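Local atomic coordinates of cytosol aminopeptidase (Staphylococcus aureus subsp. aureus, PDB entry 3KZW), a protein that probably removes amino acids from the N-terminus of peptides as a metal-dependent leucyl aminopeptidase of the cytosol aminopeptidase family. Residues A311-I316 / M388-L393; D348-A353 / D448-V453; S355-E360 / T470-Q475; V371-V376 / A466-H471. One frame throughout, in Å; residues are numbered along the deposited sequence.

Interactions 1 and 4 lie in the core of the catalytic domain and are wholly apolar: interaction 1 packs a helix on the large mixed sheet, and interaction 4 pairs two helices that lie against it. They meet where Leu-372 and Val-469 touch Asp-389 of strand 386-391. Interactions 2 and 3 each involve the small three-stranded sheet, farther from the centre of the chain. Interaction 2 is also apolar, but buried against a neighbouring subunit; interaction 3, partly buried, is the polar one, with a histidine-carboxylate bond made by a loop that also binds sodium. Interactions 3 and 4 share Thr-470 and His-471; 4 holds helix 461-470 and 3 the loop that leaves it.

Interaction 1. Residues A311-I316 / M388-L393; sequences ANVVGI and MDFATL
Val-313 on helix 308-322 and Phe-390 on strand 386-391 make the nearest backbone approach, with 7.5 Å from Val-313 CA to Phe-390 CA, a spacing bridged by side chains without any hydrogen bond between the two segments. This is helix-on-sheet packing within the alpha/beta catalytic domain of the cytosol aminopeptidase family: strand 386-391 runs between strands 278-285 and 478-482, parallel to both, and the helix covers one side of it. Phe-390 carries the whole contact from the strand. Its CB points to the helix, and a chi1 of -56° sets CG beside the backbone N, which carries the ring to Val-313 and Ile-316. These two residues are three positions apart, hence on one side of the helix. Ile-316 comes over one face of the ring with its terminal methyl, whereas Val-313 approaches obliquely, using the branch that sits beside its own backbone N. Beyond the two segments, the ring of Phe-390 meets that of Phe-481 with their planes only about 15° apart, and Ile-508 of helix 505-512 packs on both Phe-390 and Ile-316. The preceding strand residue, Asp-389, points away from the helix, and its carboxylate hydrogen-bonds to His-478 and His-480. Phe-390 CZ lies 4.2 Å from Ile-316 CD1, and Phe-390 CD1 lies 3.7 Å from Val-313 CG2.

Interaction 2. Residues D348-A353 / D448-V453; sequences DDVFTA and DIADLV
A small three-stranded sheet far from the centre of the chain, at a subunit interface, is bridged here by Val-350, on one outer strand, which reaches Ile-449 and Ala-450, just ahead of the other outer strand. Each methyl of the valine has its own partner. CG1, anti to the backbone N (chi1 177°), meets the side chain of Ala-450, with Val-350 CG1 4.1 Å from Ala-450 CB. The other branch turns to Ile-449, and Val-350 CG2 lies 4.0 Å from Ile-449 CG2. That isoleucine methyl sits between its backbone N and carbonyl carbon, while its CG1 lies anti to the backbone N (chi1 -177°); the two branched side chains pass at a slant. Strand 358-360 runs between the outer strands, antiparallel to 350-352, with which it forms a beta-hairpin, and parallel to 452-453. The three apolar side chains meet over strand 358-360: Ala-450 also packs on Thr-358 and Glu-360, and Ile-449 on Glu-360. All three are buried, partly through a neighbouring subunit, whose Asn-208 packs on Ile-449 and whose Asn-212 donates a hydrogen bond to the carbonyl O of Val-350. Charged groups flank the patch. Asp-448 forms a salt bridge with Lys-498 of the neighbouring subunit, and the carboxylate of Asp-348 accepts from the backbone N atoms of Thr-302 and Lys-304 of that subunit.

Interaction 3. Residues S355-E360 / T470-Q475; sequences SGETVE and THFSGQ. With NA (sodium ion), chain R.
A histidine-carboxylate hydrogen bond, His-471 to Glu-357, ties the turn before strand 358-360 to the stretch after helix 461-470, on a loop that also binds a sodium ion. His-471 NE2 donates to Glu-357 OE2 over 2.9 Å, nearly straight at 167°. The CB of His-471 already points at segment 355-360, and with CG anti to the backbone N (chi1 172°) NE2 is brought to the carboxylate. The acceptor uses its syn lone pair and lies in the plane of the imidazole; carboxylate and ring are turned only 24° from each other. An ST turn steadies the glutamate: Glu-357 N donates to Ser-355 OG at 3.3 Å. The same hydroxyl gives its proton to Glu-357 OE1 on the anti lone pair, with 2.9 Å from Ser-355 OG to Glu-357 OE1. Both carboxylate oxygens are thus engaged, which fixes the rotation of the group and probably favours its charged form. The ring of Phe-472 runs alongside Glu-357 in the reverse sense. Ser-355 OG touches that ring at its edge, near the plane, 3.4 Å from Phe-472 CE2, while His-471 puts CD2 over one face, nearer its perimeter than its centre. Farther along, the sodium ion is held by the backbone carbonyls of Thr-470 and Gly-474 and by two waters. One water donates to Ser-473 OG, and Ser-473 OG in turn donates to Thr-470 O at 2.8 Å.

Interaction 4. Residues V371-V376 / A466-H471; sequences VLADAV and ASFVTH. With NA (sodium ion), chain R.
This is apolar helix-helix packing in the core of the catalytic domain, between helix 368-380, which begins at the end of the family signature NTDAEGRL, and helix 461-470. The short axes run in nearly the same direction, 29° apart, and come within 9.1 Å of each other. Val-469 is central: its chi1 of 174° spreads the two methyls, CG1 toward Val-376 and CG2 toward Leu-372, which are one helical turn apart. Val-469 CG2 lies 3.9 Å from Leu-372 CD1, while Val-469 CG1 comes 4.1 Å from Val-376 CG2. The two valines cross at about a right angle. One residue earlier, Phe-468 swings its ring to the small side chain of Ala-373, with Phe-468 CE1 4.1 Å from Ala-373 CB in an oblique approach. Strand 386-391 underlies the pair, packing through Asp-389 on both Leu-372 and Val-469. Thr-470 points away from the partner helix; Thr-470 OG1 bonds back to Ala-466 O within its own helix at 2.7 Å, and Thr-470 O is a ligand of the sodium ion. With no hydrogen bond between the segments, the pairing rests on van der Waals contact between buried apolar side chains.

Interaction 1. Residues A311-I316 / M388-L393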
loop_
_atom_site.group_PDB
_atom_site.type_symbol
_atom_site.label_atom_id
_atom_site.label_comp_id
_atom_site.label_asym_id
_atom_site.label_seq_id
_atom_site.Cartn_x
_atom_site.Cartn_y
_atom_site.Cartn_z
ATOM N N ALA A 311 2.038 -33.924 7.024
ATOM C CA ALA A 311 2.313 -34.870 5.946
ATOM C C ALA A 311 3.701 -35.493 6.079
ATOM O O ALA A 311 3.864 -36.704 5.913
ATOM C CB ALA A 311 2.158 -34.191 4.594
ATOM N N ASN A 312 4.690 -34.662 6.395
ATOM C CA ASN A 312 6.069 -35.118 6.543
ATOM C C ASN A 312 6.297 -36.005 7.776
ATOM O O ASN A 312 7.159 -36.887 7.754
ATOM C CB ASN A 312 7.039 -33.929 6.515
ATOM C CG ASN A 312 7.104 -33.254 5.146
ATOM O OD1 ASN A 312 6.381 -33.624 4.218
ATOM N ND2 ASN A 312 7.976 -32.261 5.018
ATOM N N VAL A 313 5.522 -35.773 8.836
ATOM C CA VAL A 313 5.538 -36.645 10.015
ATOM C C VAL A 313 5.033 -38.038 9.639
ATOM O O VAL A 313 5.638 -39.042 10.012
ATOM C CB VAL A 313 4.720 -36.049 11.196
ATOM C CG1 VAL A 313 4.489 -37.086 12.292
ATOM C CG2 VAL A 313 5.426 -34.828 11.774
ATOM N N VAL A 314 3.933 -38.085 8.888
ATOM C CA VAL A 314 3.382 -39.339 8.371
ATOM C C VAL A 314 4.427 -40.067 7.522
ATOM O O VAL A 314 4.588 -41.281 7.638
ATOM C CB VAL A 314 2.073 -39.108 7.558
ATOM C CG1 VAL A 314 1.587 -40.401 6.913
ATOM C CG2 VAL A 314 0.985 -38.533 8.447
ATOM N N GLY A 315 5.144 -39.313 6.690
ATOM C CA GLY A 315 6.213 -39.860 5.856
ATOM C C GLY A 315 7.349 -40.466 6.658
ATOM O O GLY A 315 7.827 -41.557 6.339
ATOM N N ILE A 316 7.771 -39.757 7.706
ATOM C CA ILE A 316 8.843 -40.219 8.597
ATOM C C ILE A 316 8.469 -41.536 9.284
ATOM O O ILE A 316 9.272 -42.471 9.325
ATOM C CB ILE A 316 9.234 -39.138 9.644
ATOM C CG1 ILE A 316 9.902 -37.943 8.955
ATOM C CG2 ILE A 316 10.174 -39.709 10.693
ATOM C CD1 ILE A 316 9.901 -36.661 9.779
ATOM N N MET A 388 9.832 -33.300 18.757
ATOM C CA MET A 388 10.180 -32.589 17.531
ATOM C C MET A 388 8.917 -32.205 16.786
ATOM O O MET A 388 8.108 -33.067 16.437
ATOM C CB MET A 388 11.071 -33.446 16.635
ATOM C CG MET A 388 12.449 -33.701 17.200
ATOM S SD MET A 388 13.435 -34.766 16.140
ATOM C CE MET A 388 14.738 -35.229 17.275
ATOM N N ASP A 389 8.739 -30.909 16.555
ATOM C CA ASP A 389 7.590 -30.438 15.792
ATOM C C ASP A 389 8.004 -29.903 14.421
ATOM O O ASP A 389 9.088 -29.334 14.267
ATOM C CB ASP A 389 6.756 -29.426 16.590
ATOM C CG ASP A 389 7.390 -28.046 16.648
ATOM O OD1 ASP A 389 7.295 -27.299 15.647
ATOM O OD2 ASP A 389 7.965 -27.698 17.699
ATOM N N PHE A 390 7.133 -30.106 13.436
ATOM C CA PHE A 390 7.391 -29.716 12.053
ATOM C C PHE A 390 6.221 -28.887 11.552
ATOM O O PHE A 390 5.076 -29.349 11.561
ATOM C CB PHE A 390 7.583 -30.955 11.170
ATOM C CG PHE A 390 8.669 -31.880 11.649
ATOM C CD1 PHE A 390 8.403 -32.845 12.621
ATOM C CD2 PHE A 390 9.958 -31.785 11.135
ATOM C CE1 PHE A 390 9.406 -33.697 13.077
ATOM C CE2 PHE A 390 10.967 -32.638 11.582
ATOM C CZ PHE A 390 10.691 -33.594 12.556
ATOM N N ALA A 391 6.509 -27.660 11.123
ATOM C CA ALA A 391 5.459 -26.718 10.742
ATOM C C ALA A 391 5.916 -25.663 9.745
ATOM O O ALA A 391 7.053 -25.186 9.796
ATOM C CB ALA A 391 4.884 -26.044 11.977
ATOM N N THR A 392 5.010 -25.304 8.839
ATOM C CA THR A 392 5.181 -24.147 7.977
ATOM C C THR A 392 4.581 -22.948 8.707
ATOM O O THR A 392 3.443 -22.561 8.445
ATOM C CB THR A 392 4.479 -24.345 6.612
ATOM O OG1 THR A 392 3.116 -24.741 6.822
ATOM C CG2 THR A 392 5.184 -25.412 5.787
ATOM N N LEU A 393 5.349 -22.371 9.631
ATOM C CA LEU A 393 4.826 -21.343 10.538
ATOM C C LEU A 393 4.921 -19.911 10.033
ATOM O O LEU A 393 3.905 -19.284 9.748
ATOM C CB LEU A 393 5.501 -21.424 11.915
ATOM C CG LEU A 393 4.956 -22.348 13.004
ATOM C CD1 LEU A 393 5.371 -21.810 14.364
ATOM C CD2 LEU A 393 3.442 -22.499 12.938
#

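Interaction 2. Residues D348-A353 / D448-V453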
loop_
_atom_site.group_PDB
_atom_site.type_symbol
_atom_site.label_atom_id
_atom_site.label_comp_id
_atom_site.label_asym_id
_atom_site.label_seq_id
_atom_site.Cartn_x
_atom_site.Cartn_y
_atom_site.Cartn_z
ATOM N N ASP A 348 -8.579 -10.477 19.828
ATOM C CA ASP A 348 -9.142 -10.136 21.155
ATOM C C ASP A 348 -9.777 -11.326 21.881
ATOM O O ASP A 348 -9.997 -11.267 23.093
ATOM C CB ASP A 348 -10.140 -8.968 21.105
ATOM C CG ASP A 348 -9.484 -7.643 20.772
ATOM O OD1 ASP A 348 -8.261 -7.490 20.980
ATOM O OD2 ASP A 348 -10.207 -6.746 20.299
ATOM N N ASP A 349 -10.080 -12.391 21.139
ATOM C CA ASP A 349 -10.620 -13.618 21.724
ATOM C C ASP A 349 -9.651 -14.241 22.726
ATOM O O ASP A 349 -8.440 -14.270 22.496
ATOM C CB ASP A 349 -10.943 -14.640 20.632
ATOM C CG ASP A 349 -12.314 -14.431 20.001
ATOM O OD1 ASP A 349 -13.066 -13.538 20.448
ATOM O OD2 ASP A 349 -12.645 -15.177 19.053
ATOM N N VAL A 350 -10.194 -14.731 23.838
ATOM C CA VAL A 350 -9.402 -15.438 24.842
ATOM C C VAL A 350 -9.902 -16.874 24.974
ATOM O O VAL A 350 -11.091 -17.105 25.184
ATOM C CB VAL A 350 -9.417 -14.713 26.219
ATOM C CG1 VAL A 350 -8.639 -15.500 27.260
ATOM C CG2 VAL A 350 -8.839 -13.312 26.094
ATOM N N PHE A 351 -8.985 -17.829 24.837
ATOM C CA PHE A 351 -9.311 -19.250 24.931
ATOM C C PHE A 351 -8.484 -19.962 26.000
ATOM O O PHE A 351 -7.421 -19.480 26.404
ATOM C CB PHE A 351 -9.104 -19.938 23.579
ATOM C CG PHE A 351 -9.900 -19.331 22.462
ATOM C CD1 PHE A 351 -11.270 -19.568 22.359
ATOM C CD2 PHE A 351 -9.283 -18.521 21.512
ATOM C CE1 PHE A 351 -12.016 -19.006 21.328
ATOM C CE2 PHE A 351 -10.019 -17.954 20.474
ATOM C CZ PHE A 351 -11.388 -18.196 20.383
ATOM N N THR A 352 -8.983 -21.109 26.453
ATOM C CA THR A 352 -8.261 -21.940 27.410
ATOM C C THR A 352 -7.589 -23.097 26.679
ATOM O O THR A 352 -8.257 -23.924 26.058
ATOM C CB THR A 352 -9.196 -22.478 28.515
ATOM O OG1 THR A 352 -9.961 -21.398 29.062
ATOM C CG2 THR A 352 -8.395 -23.140 29.628
ATOM N N ALA A 353 -6.261 -23.138 26.751
ATOM C CA ALA A 353 -5.472 -24.195 26.129
ATOM C C ALA A 353 -5.658 -25.535 26.847
ATOM O O ALA A 353 -6.256 -25.591 27.928
ATOM C CB ALA A 353 -4.005 -23.799 26.113
ATOM N N ASP A 448 -2.495 -8.166 28.377
ATOM C CA ASP A 448 -3.134 -7.402 29.444
ATOM C C ASP A 448 -4.270 -8.174 30.106
ATOM O O ASP A 448 -4.774 -7.768 31.153
ATOM C CB ASP A 448 -3.651 -6.060 28.912
ATOM C CG ASP A 448 -2.527 -5.106 28.516
ATOM O OD1 ASP A 448 -1.481 -5.079 29.210
ATOM O OD2 ASP A 448 -2.695 -4.374 27.513
ATOM N N ILE A 449 -4.656 -9.295 29.501
ATOM C CA ILE A 449 -5.834 -10.040 29.939
ATOM C C ILE A 449 -5.563 -11.528 30.230
ATOM O O ILE A 449 -6.010 -12.052 31.253
ATOM C CB ILE A 449 -7.018 -9.842 28.944
ATOM C CG1 ILE A 449 -8.278 -10.561 29.430
ATOM C CG2 ILE A 449 -6.624 -10.261 27.520
ATOM C CD1 ILE A 449 -9.543 -10.106 28.737
ATOM N N ALA A 450 -4.819 -12.190 29.348
ATOM C CA ALA A 450 -4.588 -13.630 29.459
ATOM C C ALA A 450 -3.184 -13.971 29.959
ATOM O O ALA A 450 -2.348 -13.084 30.133
ATOM C CB ALA A 450 -4.862 -14.311 28.117
ATOM N N ASP A 451 -2.943 -15.260 30.196
ATOM C CA ASP A 451 -1.619 -15.759 30.577
ATOM C C ASP A 451 -0.625 -15.591 29.437
ATOM O O ASP A 451 0.534 -15.238 29.665
ATOM C CB ASP A 451 -1.685 -17.238 30.977
ATOM C CG ASP A 451 -2.516 -17.478 32.227
ATOM O OD1 ASP A 451 -2.388 -16.702 33.194
ATOM O OD2 ASP A 451 -3.289 -18.456 32.251
ATOM N N LEU A 452 -1.086 -15.853 28.214
ATOM C CA LEU A 452 -0.239 -15.794 27.024
ATOM C C LEU A 452 -0.892 -15.021 25.879
ATOM O O LEU A 452 -2.116 -14.872 25.828
ATOM C CB LEU A 452 0.131 -17.207 26.553
ATOM C CG LEU A 452 0.916 -18.123 27.500
ATOM C CD1 LEU A 452 0.819 -19.566 27.043
ATOM C CD2 LEU A 452 2.371 -17.690 27.636
ATOM N N VAL A 453 -0.055 -14.525 24.972
ATOM C CA VAL A 453 -0.507 -13.868 23.747
ATOM C C VAL A 453 0.153 -14.565 22.550
ATOM O O VAL A 453 1.294 -15.030 22.654
ATOM C CB VAL A 453 -0.228 -12.332 23.778
ATOM C CG1 VAL A 453 1.269 -12.020 23.673
ATOM C CG2 VAL A 453 -1.012 -11.612 22.694
#

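Interaction 3. Residues S355-E360 / T470-Q475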
loop_
_atom_site.group_PDB
_atom_site.type_symbol
_atom_site.label_atom_id
_atom_site.label_comp_id
_atom_site.label_asym_id
_atom_site.label_seq_id
_atom_site.Cartn_x
_atom_site.Cartn_y
_atom_site.Cartn_z
ATOM N N SER A 355 -3.331 -27.055 28.217
ATOM C CA SER A 355 -2.495 -26.887 29.404
ATOM C C SER A 355 -3.256 -26.263 30.574
ATOM O O SER A 355 -2.837 -26.384 31.727
ATOM C CB SER A 355 -1.264 -26.040 29.076
ATOM O OG SER A 355 -1.614 -24.686 28.849
ATOM N N GLY A 356 -4.369 -25.598 30.269
ATOM C CA GLY A 356 -5.162 -24.897 31.276
ATOM C C GLY A 356 -4.876 -23.408 31.299
ATOM O O GLY A 356 -5.571 -22.645 31.970
ATOM N N GLU A 357 -3.843 -23.001 30.565
ATOM C CA GLU A 357 -3.460 -21.597 30.449
ATOM C C GLU A 357 -4.385 -20.855 29.491
ATOM O O GLU A 357 -4.893 -21.436 28.527
ATOM C CB GLU A 357 -2.014 -21.480 29.963
ATOM C CG GLU A 357 -0.978 -21.964 30.963
ATOM C CD GLU A 357 0.407 -22.084 30.358
ATOM O OE1 GLU A 357 0.591 -22.926 29.448
ATOM O OE2 GLU A 357 1.314 -21.341 30.803
ATOM N N THR A 358 -4.598 -19.570 29.760
ATOM C CA THR A 358 -5.409 -18.720 28.890
ATOM C C THR A 358 -4.554 -18.030 27.833
ATOM O O THR A 358 -3.461 -17.540 28.126
ATOM C CB THR A 358 -6.191 -17.656 29.685
ATOM O OG1 THR A 358 -5.289 -16.924 30.523
ATOM C CG2 THR A 358 -7.269 -18.306 30.542
ATOM N N VAL A 359 -5.063 -18.002 26.602
ATOM C CA VAL A 359 -4.350 -17.423 25.465
ATOM C C VAL A 359 -5.206 -16.356 24.788
ATOM O O VAL A 359 -6.330 -16.631 24.371
ATOM C CB VAL A 359 -3.955 -18.509 24.421
ATOM C CG1 VAL A 359 -3.214 -17.886 23.239
ATOM C CG2 VAL A 359 -3.105 -19.598 25.065
ATOM N N GLU A 360 -4.673 -15.140 24.698
ATOM C CA GLU A 360 -5.311 -14.075 23.932
ATOM C C GLU A 360 -4.839 -14.150 22.485
ATOM O O GLU A 360 -3.636 -14.146 22.216
ATOM C CB GLU A 360 -4.988 -12.702 24.527
ATOM C CG GLU A 360 -5.671 -11.533 23.814
ATOM C CD GLU A 360 -5.214 -10.165 24.313
ATOM O OE1 GLU A 360 -4.031 -10.017 24.692
ATOM O OE2 GLU A 360 -6.045 -9.229 24.321
ATOM N N THR A 470 7.407 -23.958 22.067
ATOM C CA THR A 470 8.288 -24.706 22.977
ATOM C C THR A 470 7.947 -24.510 24.451
ATOM O O THR A 470 8.464 -25.229 25.312
ATOM C CB THR A 470 9.778 -24.377 22.752
ATOM O OG1 THR A 470 9.973 -22.960 22.831
ATOM C CG2 THR A 470 10.242 -24.883 21.388
ATOM N N HIS A 471 7.085 -23.536 24.736
ATOM C CA HIS A 471 6.608 -23.277 26.094
ATOM C C HIS A 471 5.809 -24.458 26.637
ATOM O O HIS A 471 5.875 -24.764 27.823
ATOM C CB HIS A 471 5.751 -22.008 26.116
ATOM C CG HIS A 471 5.050 -21.762 27.420
ATOM N ND1 HIS A 471 5.669 -21.172 28.501
ATOM C CD2 HIS A 471 3.776 -22.013 27.808
ATOM C CE1 HIS A 471 4.810 -21.076 29.501
ATOM N NE2 HIS A 471 3.655 -21.579 29.106
ATOM N N PHE A 472 5.077 -25.127 25.751
ATOM C CA PHE A 472 4.111 -26.150 26.145
ATOM C C PHE A 472 4.715 -27.539 26.392
ATOM O O PHE A 472 4.007 -28.475 26.783
ATOM C CB PHE A 472 2.972 -26.210 25.123
ATOM C CG PHE A 472 2.064 -25.014 25.174
ATOM C CD1 PHE A 472 2.400 -23.839 24.507
ATOM C CD2 PHE A 472 0.878 -25.056 25.903
ATOM C CE1 PHE A 472 1.567 -22.725 24.558
ATOM C CE2 PHE A 472 0.036 -23.949 25.959
ATOM C CZ PHE A 472 0.380 -22.780 25.285
ATOM N N SER A 473 6.022 -27.660 26.181
ATOM C CA SER A 473 6.725 -28.917 26.425
ATOM C C SER A 473 7.311 -28.983 27.838
ATOM O O SER A 473 7.773 -30.042 28.277
ATOM C CB SER A 473 7.833 -29.117 25.390
ATOM O OG SER A 473 8.746 -28.036 25.413
ATOM N N GLY A 474 7.283 -27.852 28.544
ATOM C CA GLY A 474 7.883 -27.756 29.868
ATOM C C GLY A 474 9.393 -27.825 29.768
ATOM O O GLY A 474 10.005 -27.054 29.024
ATOM N N GLN A 475 9.993 -28.757 30.503
ATOM C CA GLN A 475 11.444 -28.939 30.491
ATOM C C GLN A 475 11.888 -30.087 29.583
ATOM O O GLN A 475 13.085 -30.361 29.463
ATOM C CB GLN A 475 11.979 -29.130 31.915
ATOM C CG GLN A 475 11.799 -27.914 32.823
ATOM C CD GLN A 475 12.463 -26.657 32.270
ATOM O OE1 GLN A 475 13.692 -26.547 32.254
ATOM N NE2 GLN A 475 11.649 -25.703 31.818
HETATM NA NA NA R . 10.221 -25.595 26.981
HETATM O O HOH W 1 11.149 -27.642 26.483
HETATM O O HOH W 2 9.513 -23.845 28.448
#

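Interaction 4. Residues V371-V376 / A466-H471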
loop_
_atom_site.group_PDB
_atom_site.type_symbol
_atom_site.label_atom_id
_atom_site.label_comp_id
_atom_site.label_asym_id
_atom_site.label_seq_id
_atom_site.Cartn_x
_atom_site.Cartn_y
_atom_site.Cartn_z
ATOM N N VAL A 371 -2.415 -24.485 17.311
ATOM C CA VAL A 371 -2.706 -25.914 17.192
ATOM C C VAL A 371 -1.527 -26.781 17.641
ATOM O O VAL A 371 -1.726 -27.873 18.175
ATOM C CB VAL A 371 -3.198 -26.325 15.772
ATOM C CG1 VAL A 371 -4.454 -25.548 15.394
ATOM C CG2 VAL A 371 -2.110 -26.153 14.714
ATOM N N LEU A 372 -0.307 -26.283 17.432
ATOM C CA LEU A 372 0.901 -26.971 17.877
ATOM C C LEU A 372 0.979 -26.997 19.396
ATOM O O LEU A 372 1.397 -27.995 19.980
ATOM C CB LEU A 372 2.156 -26.309 17.302
ATOM C CG LEU A 372 2.498 -26.549 15.828
ATOM C CD1 LEU A 372 3.516 -25.527 15.356
ATOM C CD2 LEU A 372 3.005 -27.971 15.584
ATOM N N ALA A 373 0.568 -25.899 20.025
ATOM C CA ALA A 373 0.572 -25.779 21.482
ATOM C C ALA A 373 -0.233 -26.893 22.155
ATOM O O ALA A 373 0.246 -27.523 23.101
ATOM C CB ALA A 373 0.048 -24.417 21.896
ATOM N N ASP A 374 -1.448 -27.130 21.657
ATOM C CA ASP A 374 -2.308 -28.194 22.173
ATOM C C ASP A 374 -1.729 -29.573 21.872
ATOM O O ASP A 374 -1.800 -30.478 22.704
ATOM C CB ASP A 374 -3.727 -28.075 21.603
ATOM C CG ASP A 374 -4.623 -27.142 22.420
ATOM O OD1 ASP A 374 -4.178 -26.610 23.461
ATOM O OD2 ASP A 374 -5.789 -26.948 22.020
ATOM N N ALA A 375 -1.143 -29.717 20.686
ATOM C CA ALA A 375 -0.560 -30.984 20.258
ATOM C C ALA A 375 0.713 -31.327 21.035
ATOM O O ALA A 375 0.925 -32.485 21.404
ATOM C CB ALA A 375 -0.294 -30.963 18.760
ATOM N N VAL A 376 1.552 -30.320 21.283
ATOM C CA VAL A 376 2.798 -30.503 22.031
ATOM C C VAL A 376 2.509 -30.904 23.478
ATOM O O VAL A 376 3.133 -31.831 24.005
ATOM C CB VAL A 376 3.717 -29.246 21.964
ATOM C CG1 VAL A 376 4.797 -29.291 23.035
ATOM C CG2 VAL A 376 4.356 -29.126 20.589
ATOM N N ALA A 466 8.464 -19.683 17.942
ATOM C CA ALA A 466 9.194 -20.819 18.494
ATOM C C ALA A 466 9.083 -20.858 20.017
ATOM O O ALA A 466 8.870 -21.919 20.605
ATOM C CB ALA A 466 10.650 -20.764 18.068
ATOM N N SER A 467 9.223 -19.689 20.638
ATOM C CA SER A 467 9.082 -19.542 22.083
ATOM C C SER A 467 7.685 -19.947 22.544
ATOM O O SER A 467 7.530 -20.583 23.586
ATOM C CB SER A 467 9.366 -18.099 22.500
ATOM O OG SER A 467 9.251 -17.938 23.903
ATOM N N PHE A 468 6.679 -19.581 21.755
ATOM C CA PHE A 468 5.290 -19.911 22.060
ATOM C C PHE A 468 5.048 -21.420 22.030
ATOM O O PHE A 468 4.449 -21.972 22.953
ATOM C CB PHE A 468 4.342 -19.196 21.096
ATOM C CG PHE A 468 2.893 -19.297 21.479
ATOM C CD1 PHE A 468 2.114 -20.364 21.043
ATOM C CD2 PHE A 468 2.300 -18.318 22.267
ATOM C CE1 PHE A 468 0.768 -20.461 21.392
ATOM C CE2 PHE A 468 0.956 -18.403 22.621
ATOM C CZ PHE A 468 0.189 -19.477 22.184
ATOM N N VAL A 469 5.523 -22.074 20.973
ATOM C CA VAL A 469 5.357 -23.518 20.803
ATOM C C VAL A 469 6.139 -24.319 21.853
ATOM O O VAL A 469 5.586 -25.230 22.472
ATOM C CB VAL A 469 5.735 -23.965 19.366
ATOM C CG1 VAL A 469 5.697 -25.482 19.229
ATOM C CG2 VAL A 469 4.801 -23.323 18.353
ATOM N N THR A 470 7.407 -23.958 22.067
ATOM C CA THR A 470 8.288 -24.706 22.977
ATOM C C THR A 470 7.947 -24.510 24.451
ATOM O O THR A 470 8.464 -25.229 25.312
ATOM C CB THR A 470 9.778 -24.377 22.752
ATOM O OG1 THR A 470 9.973 -22.960 22.831
ATOM C CG2 THR A 470 10.242 -24.883 21.388
ATOM N N HIS A 471 7.085 -23.536 24.736
ATOM C CA HIS A 471 6.608 -23.277 26.094
ATOM C C HIS A 471 5.809 -24.458 26.637
ATOM O O HIS A 471 5.875 -24.764 27.823
ATOM C CB HIS A 471 5.751 -22.008 26.116
ATOM C CG HIS A 471 5.050 -21.762 27.420
ATOM N ND1 HIS A 471 5.669 -21.172 28.501
ATOM C CD2 HIS A 471 3.776 -22.013 27.808
ATOM C CE1 HIS A 471 4.810 -21.076 29.501
ATOM N NE2 HIS A 471 3.655 -21.579 29.106
HETATM NA NA NA R . 10.221 -25.595 26.981
HETATM O O HOH W 2 9.513 -23.845 28.448
HETATM O O HOH W 1 11.149 -27.642 26.483
#